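PDB 4H05: aminoglycoside-O-phosphotransferase VIII from Streptomyces rimosus, which probably transfers phosphate from ATP to the 3'-hydroxyl of aminoglycoside antibiotics, a kinase reaction that confers antibiotic resistance. Local coordinates for residues A33-L38 against F46-A51. Numbering follows the deposited sequence.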
loop_
_atom_site.group_PDB
_atom_site.type_symbol
_atom_site.label_atom_id
_atom_site.label_comp_id
_atom_site.label_asym_id
_atom_site.label_seq_id
_atom_site.Cartn_x
_atom_site.Cartn_y
_atom_site.Cartn_z
ATOM N N ALA A 33 0.339 -17.408 7.691
ATOM C CA ALA A 33 -0.536 -16.252 7.445
ATOM C C ALA A 33 0.075 -15.004 6.801
ATOM O O ALA A 33 0.095 -13.948 7.429
ATOM C CB ALA A 33 -1.239 -15.845 8.739
ATOM N N GLY A 34 0.469 -15.105 5.532
ATOM C CA GLY A 34 0.836 -13.946 4.757
ATOM C C GLY A 34 0.584 -13.966 3.250
ATOM O O GLY A 34 -0.549 -13.882 2.794
ATOM N N VAL A 35 1.686 -13.991 2.504
ATOM C CA VAL A 35 1.724 -13.643 1.110
ATOM C C VAL A 35 2.498 -14.730 0.379
ATOM O O VAL A 35 3.599 -15.054 0.779
ATOM C CB VAL A 35 2.430 -12.283 0.903
ATOM C CG1 VAL A 35 2.596 -11.971 -0.611
ATOM C CG2 VAL A 35 1.638 -11.153 1.604
ATOM N N TYR A 36 1.918 -15.286 -0.689
ATOM C CA TYR A 36 2.550 -16.309 -1.497
ATOM C C TYR A 36 2.427 -16.020 -2.985
ATOM O O TYR A 36 1.450 -15.387 -3.421
ATOM C CB TYR A 36 1.922 -17.693 -1.213
ATOM C CG TYR A 36 1.821 -18.043 0.251
ATOM C CD1 TYR A 36 2.798 -18.775 0.861
ATOM C CD2 TYR A 36 0.726 -17.649 0.994
ATOM C CE1 TYR A 36 2.732 -19.087 2.205
ATOM C CE2 TYR A 36 0.626 -17.980 2.330
ATOM C CZ TYR A 36 1.654 -18.688 2.932
ATOM O OH TYR A 36 1.565 -19.014 4.246
ATOM N N ARG A 37 3.418 -16.494 -3.727
ATOM C CA ARG A 37 3.448 -16.599 -5.164
ATOM C C ARG A 37 3.257 -18.056 -5.556
ATOM O O ARG A 37 4.021 -18.950 -5.093
ATOM C CB ARG A 37 4.776 -16.114 -5.657
ATOM C CG ARG A 37 4.951 -16.173 -7.170
ATOM C CD ARG A 37 6.388 -15.765 -7.545
ATOM N NE ARG A 37 6.555 -14.321 -7.342
ATOM C CZ ARG A 37 6.202 -13.377 -8.229
ATOM N NH1 ARG A 37 6.396 -12.094 -7.943
ATOM N NH2 ARG A 37 5.652 -13.702 -9.405
ATOM N N LEU A 38 2.195 -18.320 -6.316
ATOM C CA LEU A 38 1.856 -19.678 -6.756
ATOM C C LEU A 38 2.151 -19.736 -8.202
ATOM O O LEU A 38 1.673 -18.909 -8.952
ATOM C CB LEU A 38 0.393 -20.022 -6.617
ATOM C CG LEU A 38 -0.107 -20.624 -5.335
ATOM C CD1 LEU A 38 0.342 -19.648 -4.190
ATOM C CD2 LEU A 38 -1.633 -20.875 -5.458
ATOM N N PHE A 46 -0.747 -14.445 -7.212
ATOM C CA PHE A 46 -0.447 -13.984 -5.881
ATOM C C PHE A 46 -1.571 -14.383 -4.922
ATOM O O PHE A 46 -2.771 -14.177 -5.230
ATOM C CB PHE A 46 -0.385 -12.430 -5.892
ATOM C CG PHE A 46 0.793 -11.822 -6.607
ATOM C CD1 PHE A 46 0.817 -10.418 -6.833
ATOM C CD2 PHE A 46 1.883 -12.581 -7.086
ATOM C CE1 PHE A 46 1.888 -9.812 -7.493
ATOM C CE2 PHE A 46 2.945 -11.954 -7.748
ATOM C CZ PHE A 46 2.942 -10.566 -7.947
ATOM N N VAL A 47 -1.213 -14.865 -3.729
ATOM C CA VAL A 47 -2.201 -15.307 -2.696
ATOM C C VAL A 47 -1.856 -14.654 -1.388
ATOM O O VAL A 47 -0.698 -14.666 -0.971
ATOM C CB VAL A 47 -2.192 -16.807 -2.486
ATOM C CG1 VAL A 47 -3.011 -17.175 -1.270
ATOM C CG2 VAL A 47 -2.613 -17.542 -3.765
ATOM N N LYS A 48 -2.842 -13.985 -0.807
ATOM C CA LYS A 48 -2.706 -13.299 0.464
ATOM C C LYS A 48 -3.718 -13.955 1.389
ATOM O O LYS A 48 -4.865 -14.165 1.017
ATOM C CB LYS A 48 -2.990 -11.780 0.349
ATOM C CG LYS A 48 -1.873 -11.014 -0.340
ATOM C CD LYS A 48 -2.090 -9.518 -0.595
ATOM C CE LYS A 48 -2.600 -8.763 0.586
ATOM N NZ LYS A 48 -2.820 -7.331 0.249
ATOM N N VAL A 49 -3.267 -14.296 2.583
ATOM C CA VAL A 49 -4.162 -14.768 3.625
ATOM C C VAL A 49 -3.828 -13.918 4.844
ATOM O O VAL A 49 -2.658 -13.668 5.139
ATOM C CB VAL A 49 -3.940 -16.297 3.885
ATOM C CG1 VAL A 49 -5.077 -16.904 4.708
ATOM C CG2 VAL A 49 -3.836 -17.050 2.565
ATOM N N ALA A 50 -4.848 -13.428 5.533
ATOM C CA ALA A 50 -4.581 -12.500 6.615
ATOM C C ALA A 50 -5.098 -12.962 7.997
ATOM O O ALA A 50 -6.251 -13.474 8.137
ATOM C CB ALA A 50 -5.157 -11.164 6.284
ATOM N N ALA A 51 -4.212 -12.726 8.986
ATOM C CA ALA A 51 -4.484 -12.870 10.435
ATOM C C ALA A 51 -5.403 -11.741 11.025
ATOM O O ALA A 51 -4.929 -10.639 11.323
ATOM C CB ALA A 51 -3.147 -12.952 11.201
#
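Arg37 and Phe46 face each other at a non-hydrogen-bonded position of the antiparallel hairpin 35-40/43-50, their side chains running alongside in the same direction. From CB, the arginine chain extends past Val24 of the neighbouring strand, CG anti to the backbone N (chi1 180°), then bends at chi3. Its guanidinium stands almost perpendicular to the phenyl ring (87°): Phe46 CE2 sits over one guanidinium face, offset toward its rim, 3.5 Å from Arg37 NH1 and 3.6 Å from both Arg37 CZ and NH2. NH2 lies in the ring plane at its edge. On the same side of the sheet, Val35 CG2 meets Lys48 CG at 4.0 Å; farther out the lysine chain bends at chi3 (48°), and NZ forms salt bridges with Glu61 and Asp210. Beneath these side chains, the Tyr36-Val47 pair closes two backbone hydrogen bonds, each 2.7 Å, from Tyr36 N to Val47 O and from Val47 N to Tyr36 O. Val49 N adds a third, 2.8 Å to Gly34 O. On the reverse, largely apolar side Leu38 CD1 packs on Val47 CG2 at 3.7 Å, and the Tyr36 ring meets Trp23 edge-to-face. The Lys48-Glu61 bridge resembles the strand-helix lysine-glutamate pair of protein kinases, and Asp210, a predicted magnesium ligand, probably holds the lysine beside the metal site. Arg37 makes no flat cation-pi stack with Phe46; its charge is paired with Glu44 through NH2.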